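Long-range contact in coenzyme F420-dependent N(5),N(10)-methenyltetrahydromethanopterin reductase-related protein (Desulfurobacterium thermolithotrophum DSM 11699, PDB 6HUY), which binds an iron-guanylyl pyridinol cofactor and is related to [Fe]-hydrogenase (Hmd), which transfers hydride from H2 to methenyl-tetrahydromethanopterin, though its own activity is not established: residues T102-L107 and E135-I140. Numbering follows the deposited sequence.
Sequences TILPYL and EGREDI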
loop_
_atom_site.group_PDB
_atom_site.type_symbol
_atom_site.label_atom_id
_atom_site.label_comp_id
_atom_site.label_asym_id
_atom_site.label_seq_id
_atom_site.Cartn_x
_atom_site.Cartn_y
_atom_site.Cartn_z
ATOM N N THR A 102 -31.178 -5.154 -14.451
ATOM C CA THR A 102 -32.487 -4.951 -15.062
ATOM C C THR A 102 -32.354 -4.557 -16.530
ATOM O O THR A 102 -33.146 -4.999 -17.370
ATOM C CB THR A 102 -33.247 -3.883 -14.274
ATOM O OG1 THR A 102 -33.382 -4.295 -12.911
ATOM C CG2 THR A 102 -34.645 -3.660 -14.848
ATOM N N ILE A 103 -31.360 -3.726 -16.853
ATOM C CA ILE A 103 -31.215 -3.189 -18.200
ATOM C C ILE A 103 -30.378 -4.090 -19.100
ATOM O O ILE A 103 -30.396 -3.915 -20.327
ATOM C CB ILE A 103 -30.591 -1.781 -18.166
ATOM C CG1 ILE A 103 -29.150 -1.817 -17.641
ATOM C CG2 ILE A 103 -31.425 -0.853 -17.307
ATOM C CD1 ILE A 103 -28.350 -0.541 -17.929
ATOM N N LEU A 104 -29.645 -5.047 -18.530
ATOM C CA LEU A 104 -28.739 -5.883 -19.317
ATOM C C LEU A 104 -29.409 -6.530 -20.520
ATOM O O LEU A 104 -28.850 -6.455 -21.625
ATOM C CB LEU A 104 -28.125 -6.951 -18.403
ATOM C CG LEU A 104 -26.956 -7.731 -18.986
ATOM C CD1 LEU A 104 -25.768 -6.795 -19.276
ATOM C CD2 LEU A 104 -26.572 -8.836 -18.035
ATOM N N PRO A 105 -30.579 -7.163 -20.396
ATOM C CA PRO A 105 -31.183 -7.794 -21.576
ATOM C C PRO A 105 -31.762 -6.812 -22.589
ATOM O O PRO A 105 -32.023 -7.228 -23.725
ATOM C CB PRO A 105 -32.273 -8.688 -20.972
ATOM C CG PRO A 105 -32.586 -8.087 -19.660
ATOM C CD PRO A 105 -31.362 -7.413 -19.170
ATOM N N TYR A 106 -31.932 -5.529 -22.238
ATOM C CA TYR A 106 -32.552 -4.535 -23.114
ATOM C C TYR A 106 -31.551 -3.636 -23.832
ATOM O O TYR A 106 -31.946 -2.909 -24.744
ATOM C CB TYR A 106 -33.505 -3.639 -22.313
ATOM C CG TYR A 106 -34.665 -4.365 -21.664
ATOM C CD1 TYR A 106 -35.855 -4.601 -22.358
ATOM C CD2 TYR A 106 -34.569 -4.813 -20.352
ATOM C CE1 TYR A 106 -36.909 -5.265 -21.753
ATOM C CE2 TYR A 106 -35.604 -5.476 -19.748
ATOM C CZ TYR A 106 -36.770 -5.702 -20.442
ATOM O OH TYR A 106 -37.786 -6.367 -19.800
ATOM N N LEU A 107 -30.288 -3.618 -23.420
ATOM C CA LEU A 107 -29.302 -2.778 -24.087
ATOM C C LEU A 107 -29.090 -3.235 -25.530
ATOM O O LEU A 107 -29.259 -4.408 -25.866
ATOM C CB LEU A 107 -27.978 -2.803 -23.315
ATOM C CG LEU A 107 -27.981 -2.036 -21.992
ATOM C CD1 LEU A 107 -26.783 -2.431 -21.157
ATOM C CD2 LEU A 107 -27.995 -0.529 -22.243
ATOM N N GLU A 135 -28.524 -14.664 -20.173
ATOM C CA GLU A 135 -29.172 -13.763 -21.115
ATOM C C GLU A 135 -28.441 -13.667 -22.448
ATOM O O GLU A 135 -28.925 -12.990 -23.357
ATOM C CB GLU A 135 -29.295 -12.367 -20.503
ATOM C CG GLU A 135 -30.415 -12.223 -19.488
ATOM C CD GLU A 135 -30.160 -11.118 -18.484
ATOM O OE1 GLU A 135 -30.550 -11.263 -17.309
ATOM O OE2 GLU A 135 -29.585 -10.085 -18.880
ATOM N N GLY A 136 -27.289 -14.315 -22.588
ATOM C CA GLY A 136 -26.555 -14.285 -23.845
ATOM C C GLY A 136 -26.036 -12.920 -24.242
ATOM O O GLY A 136 -25.991 -12.600 -25.437
ATOM N N ARG A 137 -25.601 -12.118 -23.268
ATOM C CA ARG A 137 -25.113 -10.775 -23.549
ATOM C C ARG A 137 -23.599 -10.681 -23.425
ATOM O O ARG A 137 -23.084 -9.717 -22.847
ATOM C CB ARG A 137 -25.782 -9.764 -22.614
ATOM C CG ARG A 137 -27.322 -9.676 -22.726
ATOM C CD ARG A 137 -27.830 -9.583 -24.164
ATOM N NE ARG A 137 -27.192 -8.537 -24.974
ATOM C CZ ARG A 137 -27.630 -7.282 -25.103
ATOM N NH1 ARG A 137 -28.722 -6.874 -24.471
ATOM N NH2 ARG A 137 -26.977 -6.429 -25.883
ATOM N N GLU A 138 -22.877 -11.655 -23.990
ATOM C CA GLU A 138 -21.419 -11.607 -24.031
ATOM C C GLU A 138 -20.895 -10.471 -24.895
ATOM O O GLU A 138 -19.693 -10.188 -24.861
ATOM C CB GLU A 138 -20.853 -12.935 -24.544
ATOM C CG GLU A 138 -21.016 -14.097 -23.579
ATOM C CD GLU A 138 -22.353 -14.813 -23.686
ATOM O OE1 GLU A 138 -23.203 -14.413 -24.518
ATOM O OE2 GLU A 138 -22.549 -15.784 -22.914
ATOM N N ASP A 139 -21.760 -9.824 -25.671
ATOM C CA ASP A 139 -21.380 -8.669 -26.472
ATOM C C ASP A 139 -21.280 -7.395 -25.649
ATOM O O ASP A 139 -20.674 -6.421 -26.109
ATOM C CB ASP A 139 -22.403 -8.467 -27.596
ATOM C CG ASP A 139 -23.797 -8.160 -27.070
ATOM O OD1 ASP A 139 -24.380 -9.012 -26.359
ATOM O OD2 ASP A 139 -24.305 -7.060 -27.364
ATOM N N ILE A 140 -21.900 -7.360 -24.471
ATOM C CA ILE A 140 -21.936 -6.140 -23.683
ATOM C C ILE A 140 -20.551 -5.865 -23.114
ATOM O O ILE A 140 -19.898 -6.758 -22.559
ATOM C CB ILE A 140 -22.982 -6.248 -22.562
ATOM C CG1 ILE A 140 -24.413 -6.338 -23.130
ATOM C CG2 ILE A 140 -22.856 -5.063 -21.589
ATOM C CD1 ILE A 140 -24.911 -5.062 -23.736
#
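R137 grips the backbone carbonyl of L107 end-on, with both terminal nitrogens on the one oxygen. NH1 of R137 lies 2.9 Å from O of L107, and NH2 of R137 lies 3.0 Å from the same atom. Both bonds are clearly bent and reach the oxygen from the same face of the carbonyl plane, NH2 standing well above it. The L107 oxygen stays close to the guanidinium plane. NH1 also comes close to O of L104, but at a poor angle. CG1 of I140 sits 3.6 Å over one guanidinium face, nearer its edge than its middle.

Apolar packing flanks this polar grip. CD1 of I140 meets CB of L107 at 3.8 Å, the two side chains nearly perpendicular. CG2 of I140 touches CD1 of L104 more loosely. At the exposed margin, the chain of E135 is extended beyond CG, which carries OE2 over the ring of P105 and against CB, CG and CD2 of L104.

The arginine is positioned from within its own loop. Its chain bends at chi2 (-47°) and chi3, turning NE and NH2 to D139. NE of R137 bonds OD1 of D139, and NH2 of R137 forms a salt bridge to OD2 of D139 at 3.1 Å. This side-on, nearly straight pair uses the syn lone pairs and probably fixes the guanidinium rotation. OD2 of D139 also accepts the backbone N of N110.

R137 to I140 form a type I beta turn, entered after a Schellman motif at G136 closes helix 129-134. I113 of strand 112-115 backs L104, L107 and I140. The contact joins the end of helix 95-103 and the chain running on to strand 112-115 to the loop before the neighbouring parallel strand 141-144 of the Rossmann-like N-terminal domain.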